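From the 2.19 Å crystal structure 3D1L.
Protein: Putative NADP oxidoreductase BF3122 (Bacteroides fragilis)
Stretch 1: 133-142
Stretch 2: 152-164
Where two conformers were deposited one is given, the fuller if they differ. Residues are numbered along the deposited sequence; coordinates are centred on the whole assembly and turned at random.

Stretch 1 133-142: DFKEIPFFIE
Stretch 2 152-164: LKAIASTLSNRVY

The apolar centre of the contact is the ring of Phe-139 (chi1 -131°, between wells; chi2 -67°), whose side chain lies on the same sheet face as that of Val-163. Ala-156 CB sits over one face of this ring, 3.8 Å from its centroid and 13° off the ring normal, a CH-pi geometry. Ser-160 CB lies at the ring edge, 3.9 Å from Phe-139 CD2, and Leu-159 (m, t) brings CD1 to 4.0 Å from Phe-139 CE2. Ile-141 (m, m) extends this layer: its CG2 is 3.8 Å from Leu-152 CB, its CD1 4.3 Å from Ala-156 CB, and its CG1 4.3 Å from Val-163 CG1. The side chains thus fill the gap between the strand through Phe-139 to Glu-142 and the helix running on from Leu-152, whose axes approach to 9.1 Å and run nearly antiparallel, at 167°.

After the helix, the chain turns through Leu-159 (phi/psi -105/-45) and Ser-160 (-123/143) and returns as a strand parallel to the first. Phe-139 pairs with Val-163 (CA to CA 4.7 Å) and Phe-140 with Tyr-164 (CA to CA 4.9 Å); both chains are extended here, -116/112 at Phe-139 and -129/143 at Tyr-164. Three hydrogen bonds fix the register: Phe-139 N to Arg-162 O at 2.8 Å, Tyr-164 N to Phe-139 O at 2.8 Å, and Ile-141 N to Tyr-164 O at 2.9 Å. The first two are nearly straight (168° and 172°), the third more bent (143°). Phe-139 therefore uses both its N and O toward the partner strand, as expected in parallel pairing.

On the other sheet face, Phe-140 (m, chi2 -86°) and Tyr-164 (m, chi2 -65°) meet obliquely: centroids are 5.7 Å apart, planes are inclined by 33°, and Phe-140 CE1 is 3.6 Å from Tyr-164 CD2. Pro-138 CB approaches the edge of the tyrosine ring, 4.3 Å from Tyr-164 CE2.

Toward the polar edge, Ser-160 (t) joins the segments: its OG donates to Ile-137 O at 2.5 Å and accepts from Arg-162 N at 2.8 Å. Asn-161 N donates to Lys-135 O at 2.8 Å (162°), near the shortest CA-CA distance of the register, Lys-135 CA to Ser-160 CA at 4.0 Å. At the polar edge, a water accepts from Lys-135 NZ (2.8 Å) and donates to Asn-161 OD1 (2.8 Å) and Ser-157 O (3.0 Å), bridging the stretches. Glu-136 OE1 lies 4.1 Å from Arg-162 NE, near the guanidinium plane but beyond salt-bridge range.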

# COMPACT_ATOMS: atom_id res chain seq x y z
N ASP B 133 -2.00 15.15 -6.77
CA ASP B 133 -2.66 15.77 -7.88
C ASP B 133 -4.16 15.88 -7.58
O ASP B 133 -4.90 14.87 -7.58
CB ASP B 133 -2.42 14.96 -9.15
CG ASP B 133 -2.63 15.78 -10.42
OD1 ASP B 133 -2.84 17.02 -10.31
OD2 ASP B 133 -2.56 15.16 -11.51
N PHE B 134 -4.59 17.11 -7.28
CA PHE B 134 -6.02 17.43 -7.18
C PHE B 134 -6.86 17.18 -8.43
O PHE B 134 -8.07 16.96 -8.31
CB PHE B 134 -6.21 18.86 -6.68
CG PHE B 134 -6.41 18.93 -5.21
CD1 PHE B 134 -5.32 18.80 -4.35
CD2 PHE B 134 -7.69 19.08 -4.69
CE1 PHE B 134 -5.50 18.84 -2.99
CE2 PHE B 134 -7.89 19.12 -3.32
CZ PHE B 134 -6.80 19.00 -2.46
N LYS B 135 -6.23 17.16 -9.61
CA LYS B 135 -6.98 16.95 -10.86
C LYS B 135 -7.87 15.71 -10.83
O LYS B 135 -9.00 15.73 -11.34
CB LYS B 135 -6.08 16.94 -12.11
CG LYS B 135 -5.48 18.32 -12.44
CD LYS B 135 -6.51 19.31 -13.00
CE LYS B 135 -5.96 20.75 -13.00
NZ LYS B 135 -6.91 21.72 -13.63
N GLU B 136 -7.41 14.64 -10.19
CA GLU B 136 -8.23 13.43 -10.16
C GLU B 136 -8.96 13.11 -8.83
O GLU B 136 -9.49 12.01 -8.67
CB GLU B 136 -7.46 12.24 -10.72
CG GLU B 136 -7.38 12.31 -12.26
CD GLU B 136 -8.76 12.21 -12.95
OE1 GLU B 136 -9.38 11.13 -12.85
OE2 GLU B 136 -9.21 13.18 -13.60
N ILE B 137 -9.02 14.09 -7.94
CA ILE B 137 -9.71 13.93 -6.66
C ILE B 137 -11.24 14.14 -6.78
O ILE B 137 -11.70 15.22 -7.19
CB ILE B 137 -9.08 14.83 -5.52
CG1 ILE B 137 -7.59 14.46 -5.34
CG2 ILE B 137 -9.83 14.62 -4.21
CD1 ILE B 137 -6.83 15.28 -4.29
N PRO B 138 -12.02 13.11 -6.46
CA PRO B 138 -13.47 13.33 -6.36
C PRO B 138 -13.80 14.43 -5.33
O PRO B 138 -13.43 14.32 -4.15
CB PRO B 138 -14.01 11.97 -5.88
CG PRO B 138 -12.93 10.98 -6.19
CD PRO B 138 -11.63 11.71 -6.16
N PHE B 139 -14.47 15.48 -5.78
CA PHE B 139 -14.81 16.62 -4.94
C PHE B 139 -16.34 16.68 -4.85
O PHE B 139 -16.99 16.98 -5.84
CB PHE B 139 -14.32 17.88 -5.64
CG PHE B 139 -13.54 18.81 -4.79
CD1 PHE B 139 -14.12 19.48 -3.73
CD2 PHE B 139 -12.22 19.08 -5.11
CE1 PHE B 139 -13.39 20.37 -2.99
CE2 PHE B 139 -11.48 19.98 -4.38
CZ PHE B 139 -12.04 20.63 -3.33
N PHE B 140 -16.92 16.43 -3.68
CA PHE B 140 -18.38 16.46 -3.50
C PHE B 140 -18.87 17.74 -2.85
O PHE B 140 -18.29 18.20 -1.85
CB PHE B 140 -18.83 15.25 -2.71
CG PHE B 140 -18.32 13.97 -3.29
CD1 PHE B 140 -19.02 13.34 -4.32
CD2 PHE B 140 -17.11 13.44 -2.87
CE1 PHE B 140 -18.54 12.18 -4.88
CE2 PHE B 140 -16.63 12.29 -3.43
CZ PHE B 140 -17.35 11.65 -4.44
N ILE B 141 -19.92 18.30 -3.46
CA ILE B 141 -20.41 19.65 -3.13
C ILE B 141 -21.88 19.58 -2.76
O ILE B 141 -22.68 18.93 -3.45
CB ILE B 141 -20.27 20.63 -4.34
CG1 ILE B 141 -18.81 20.82 -4.78
CG2 ILE B 141 -20.97 22.01 -4.05
CD1 ILE B 141 -17.81 20.99 -3.73
N GLU B 142 -22.20 20.24 -1.67
CA GLU B 142 -23.57 20.50 -1.24
C GLU B 142 -23.57 21.96 -0.78
O GLU B 142 -22.55 22.44 -0.28
CB GLU B 142 -23.92 19.55 -0.08
CG GLU B 142 -25.36 19.08 -0.04
CD GLU B 142 -25.66 18.30 1.23
OE1 GLU B 142 -24.70 18.01 1.97
OE2 GLU B 142 -26.84 17.97 1.48
N LEU B 152 -19.34 27.16 -5.23
CA LEU B 152 -18.41 26.11 -4.74
C LEU B 152 -17.89 25.19 -5.86
O LEU B 152 -16.71 24.92 -5.95
CB LEU B 152 -19.05 25.27 -3.62
CG LEU B 152 -19.36 25.94 -2.27
CD1 LEU B 152 -20.16 25.02 -1.35
CD2 LEU B 152 -18.07 26.45 -1.56
N LYS B 153 -18.79 24.74 -6.73
CA LYS B 153 -18.38 23.91 -7.86
C LYS B 153 -17.41 24.59 -8.82
O LYS B 153 -16.51 23.95 -9.36
CB LYS B 153 -19.61 23.42 -8.63
CG LYS B 153 -20.39 22.38 -7.85
CD LYS B 153 -21.81 22.21 -8.43
CE LYS B 153 -21.78 21.60 -9.79
NZ LYS B 153 -23.16 21.58 -10.35
N ALA B 154 -17.59 25.88 -9.01
CA ALA B 154 -16.72 26.65 -9.86
C ALA B 154 -15.33 26.71 -9.25
O ALA B 154 -14.33 26.54 -9.96
CB ALA B 154 -17.29 28.04 -10.10
N ILE B 155 -15.27 26.92 -7.93
CA ILE B 155 -13.99 26.88 -7.21
C ILE B 155 -13.38 25.49 -7.33
O ILE B 155 -12.23 25.37 -7.73
CB ILE B 155 -14.12 27.26 -5.72
CG1 ILE B 155 -14.54 28.72 -5.57
CG2 ILE B 155 -12.79 27.00 -4.98
CD1 ILE B 155 -14.84 29.13 -4.13
N ALA B 156 -14.15 24.46 -6.98
CA ALA B 156 -13.65 23.07 -7.02
C ALA B 156 -13.20 22.62 -8.43
O ALA B 156 -12.21 21.89 -8.55
CB ALA B 156 -14.65 22.07 -6.41
N SER B 157 -13.89 23.08 -9.47
CA SER B 157 -13.53 22.76 -10.88
C SER B 157 -12.19 23.33 -11.36
O SER B 157 -11.62 22.82 -12.32
CB SER B 157 -14.64 23.20 -11.84
OG SER B 157 -15.84 22.49 -11.56
N THR B 158 -11.69 24.39 -10.71
CA THR B 158 -10.37 24.91 -11.04
C THR B 158 -9.31 23.91 -10.54
O THR B 158 -8.18 23.92 -10.99
CB THR B 158 -10.10 26.34 -10.49
OG1 THR B 158 -10.02 26.30 -9.06
CG2 THR B 158 -11.21 27.31 -10.87
N LEU B 159 -9.70 23.04 -9.62
CA LEU B 159 -8.74 22.13 -8.97
C LEU B 159 -8.82 20.70 -9.48
O LEU B 159 -7.78 20.07 -9.71
CB LEU B 159 -8.90 22.14 -7.45
CG LEU B 159 -8.91 23.46 -6.66
CD1 LEU B 159 -9.18 23.18 -5.18
CD2 LEU B 159 -7.63 24.30 -6.84
N SER B 160 -10.05 20.20 -9.61
CA SER B 160 -10.35 18.83 -9.92
C SER B 160 -11.22 18.71 -11.19
O SER B 160 -12.11 19.54 -11.44
CB SER B 160 -11.11 18.21 -8.75
OG SER B 160 -11.64 16.93 -9.08
N ASN B 161 -10.96 17.67 -11.98
CA ASN B 161 -11.85 17.30 -13.09
C ASN B 161 -13.00 16.39 -12.67
O ASN B 161 -13.75 15.94 -13.53
CB ASN B 161 -11.07 16.56 -14.17
CG ASN B 161 -9.98 17.40 -14.79
OD1 ASN B 161 -10.15 18.59 -15.00
ND2 ASN B 161 -8.84 16.76 -15.09
N ARG B 162 -13.10 16.10 -11.37
CA ARG B 162 -14.12 15.19 -10.85
C ARG B 162 -14.95 15.86 -9.76
O ARG B 162 -14.88 15.49 -8.59
CB ARG B 162 -13.50 13.88 -10.34
CG ARG B 162 -13.30 12.81 -11.42
CD ARG B 162 -12.95 11.45 -10.79
NE ARG B 162 -13.19 10.32 -11.68
CZ ARG B 162 -14.19 9.44 -11.54
NH1 ARG B 162 -15.06 9.55 -10.55
NH2 ARG B 162 -14.31 8.45 -12.42
N VAL B 163 -15.75 16.82 -10.16
CA VAL B 163 -16.54 17.64 -9.22
C VAL B 163 -18.00 17.19 -9.28
O VAL B 163 -18.59 17.19 -10.36
CB VAL B 163 -16.38 19.15 -9.58
CG1 VAL B 163 -17.31 20.11 -8.73
CG2 VAL B 163 -14.91 19.53 -9.42
N TYR B 164 -18.56 16.77 -8.15
CA TYR B 164 -19.89 16.16 -8.16
C TYR B 164 -20.78 16.81 -7.14
O TYR B 164 -20.32 17.21 -6.07
CB TYR B 164 -19.81 14.67 -7.84
CG TYR B 164 -18.89 13.89 -8.75
CD1 TYR B 164 -19.17 13.75 -10.10
CD2 TYR B 164 -17.72 13.30 -8.25
CE1 TYR B 164 -18.33 13.04 -10.93
CE2 TYR B 164 -16.87 12.58 -9.08
CZ TYR B 164 -17.18 12.46 -10.41
OH TYR B 164 -16.37 11.74 -11.24
O HOH W 1 -9.55 20.87 -13.42